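Local coordinates for protein methyltransferase (Pectobacterium atrosepticum SCRI1043, PDB 2P7I) that probably transfers methyl groups from S-adenosylmethionine to a substrate not yet identified, as expected of a class I, Rossmann-like methyltransferase, at residues I67-A72 against D86-I91. Residues are numbered along the deposited sequence; the frame is centred on the assembly and turned at random.
Sequences ITCVEA and DGITYI
Ile67, Thr68, Cys69 and Val70 stand beside Ile88, Thr89, Tyr90 and Ile91 as parallel bridge partners, a worked case of how a beta-alpha-beta unit adds an outermost strand to this chain's Rossmann-like sheet. Five backbone hydrogen bonds hold the register: Ile67 and Cys69, through N-H and C=O, and Glu71 N bond alternately to Gly87, Thr89 and Ile91. Four of the five acceptor carbonyls also receive a CA-H from the facing strand, as Thr89 O, bonded to Cys69 N at 2.7 Å, does from Thr68 CA. Ile67 O also accepts from a water to which Thr89 OG1 donates, tying that hydroxyl back to the strand pair.

Side chains alternate between the two faces. On one, Ile67 and Ile88 lie side by side, CD1 of Ile88 reaching CB of Ile67 at 3.7 Å. CG2 of Ile88, anti to its backbone N (CG1 at chi1 -55°), touches Cys69 SG at 3.5 Å and sits over the centre of the Tyr90 ring, 3.2 Å above its plane. The sulfur stands obliquely to that ring. On the other face Thr68 runs beside Thr89, while its CG2 presses tightly on CD1 of Ile91, 3.5 Å away.

Helix 74-83 makes the crossover and packs against Tyr90 through Ile77, whereas Thr57 of helix 55-60 meets Cys69 and Ile88. Glu71 OE1 accepts from Phe52 N and OE2 from Ser73 N; related methyltransferases commonly carry here the acidic residue that binds the cofactor ribose, so a similar role is possible. Strand 46-49 flanks strand 67-71 on its other side.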
loop_
_atom_site.group_PDB
_atom_site.type_symbol
_atom_site.label_atom_id
_atom_site.label_comp_id
_atom_site.label_asym_id
_atom_site.label_seq_id
_atom_site.Cartn_x
_atom_site.Cartn_y
_atom_site.Cartn_z
ATOM N N ILE B 67 20.722 23.330 22.779
ATOM C CA ILE B 67 19.957 22.108 22.967
ATOM C C ILE B 67 19.758 21.897 24.443
ATOM O O ILE B 67 20.678 22.053 25.223
ATOM C CB ILE B 67 20.676 20.863 22.407
ATOM C CG1 ILE B 67 20.859 20.986 20.887
ATOM C CG2 ILE B 67 19.867 19.616 22.714
ATOM C CD1 ILE B 67 21.698 19.868 20.251
ATOM N N THR B 68 18.532 21.554 24.811
ATOM C CA THR B 68 18.187 21.238 26.182
ATOM C C THR B 68 17.773 19.775 26.175
ATOM O O THR B 68 17.002 19.338 25.303
ATOM C CB THR B 68 17.068 22.147 26.694
ATOM O OG1 THR B 68 17.512 23.506 26.648
ATOM C CG2 THR B 68 16.640 21.792 28.119
ATOM N N CYS B 69 18.317 19.018 27.126
ATOM C CA CYS B 69 18.156 17.570 27.174
ATOM C C CYS B 69 17.555 17.170 28.493
ATOM O O CYS B 69 18.153 17.442 29.536
ATOM C CB CYS B 69 19.507 16.862 27.060
ATOM S SG CYS B 69 20.361 16.972 25.482
ATOM N N VAL B 70 16.410 16.493 28.438
ATOM C CA VAL B 70 15.735 15.979 29.620
ATOM C C VAL B 70 15.869 14.469 29.624
ATOM O O VAL B 70 15.518 13.796 28.644
ATOM C CB VAL B 70 14.239 16.368 29.670
ATOM C CG1 VAL B 70 13.586 15.839 30.936
ATOM C CG2 VAL B 70 14.071 17.866 29.604
ATOM N N GLU B 71 16.375 13.948 30.737
ATOM C CA GLU B 71 16.625 12.522 30.902
ATOM C C GLU B 71 16.454 12.184 32.362
ATOM O O GLU B 71 16.929 12.921 33.227
ATOM C CB GLU B 71 18.041 12.178 30.444
ATOM C CG GLU B 71 18.491 10.749 30.708
ATOM C CD GLU B 71 17.498 9.693 30.260
ATOM O OE1 GLU B 71 16.922 9.808 29.152
ATOM O OE2 GLU B 71 17.304 8.725 31.021
ATOM N N ALA B 72 15.758 11.081 32.629
ATOM C CA ALA B 72 15.439 10.660 34.010
ATOM C C ALA B 72 16.610 9.934 34.711
ATOM O O ALA B 72 16.712 9.963 35.947
ATOM C CB ALA B 72 14.203 9.777 34.005
ATOM N N ASP B 86 30.029 21.313 24.157
ATOM C CA ASP B 86 29.342 22.362 24.909
ATOM C C ASP B 86 28.059 22.790 24.194
ATOM O O ASP B 86 27.852 22.462 23.015
ATOM C CB ASP B 86 30.265 23.570 25.127
ATOM N N GLY B 87 27.202 23.517 24.917
ATOM C CA GLY B 87 25.920 24.010 24.370
ATOM C C GLY B 87 24.721 23.104 24.618
ATOM O O GLY B 87 23.703 23.175 23.900
ATOM N N ILE B 88 24.848 22.226 25.610
ATOM C CA ILE B 88 23.742 21.384 26.061
ATOM C C ILE B 88 23.353 21.849 27.452
ATOM O O ILE B 88 24.206 21.995 28.340
ATOM C CB ILE B 88 24.143 19.905 26.181
ATOM C CG1 ILE B 88 24.730 19.365 24.869
ATOM C CG2 ILE B 88 22.958 19.075 26.650
ATOM C CD1 ILE B 88 23.780 19.366 23.733
ATOM N N THR B 89 22.075 22.096 27.655
ATOM C CA THR B 89 21.546 22.229 28.986
ATOM C C THR B 89 20.972 20.884 29.384
ATOM O O THR B 89 20.081 20.371 28.714
ATOM C CB THR B 89 20.450 23.283 29.031
ATOM O OG1 THR B 89 20.995 24.546 28.602
ATOM C CG2 THR B 89 19.900 23.404 30.423
ATOM N N TYR B 90 21.478 20.311 30.469
ATOM C CA TYR B 90 21.008 19.015 30.941
ATOM C C TYR B 90 19.984 19.207 32.050
ATOM O O TYR B 90 20.186 20.026 32.922
ATOM C CB TYR B 90 22.175 18.186 31.459
ATOM C CG TYR B 90 23.184 17.865 30.391
ATOM C CD1 TYR B 90 23.034 16.750 29.592
ATOM C CD2 TYR B 90 24.284 18.685 30.177
ATOM C CE1 TYR B 90 23.957 16.449 28.613
ATOM C CE2 TYR B 90 25.217 18.391 29.193
ATOM C CZ TYR B 90 25.041 17.272 28.417
ATOM O OH TYR B 90 25.945 16.968 27.425
ATOM N N ILE B 91 18.875 18.470 31.990
ATOM C CA ILE B 91 17.840 18.518 33.018
ATOM C C ILE B 91 17.561 17.084 33.441
ATOM O O ILE B 91 17.075 16.267 32.668
ATOM C CB ILE B 91 16.575 19.220 32.504
ATOM C CG1 ILE B 91 16.863 20.717 32.353
ATOM C CG2 ILE B 91 15.432 19.026 33.453
ATOM C CD1 ILE B 91 15.935 21.385 31.494
HETATM O O HOH W 1 21.314 24.904 25.989
#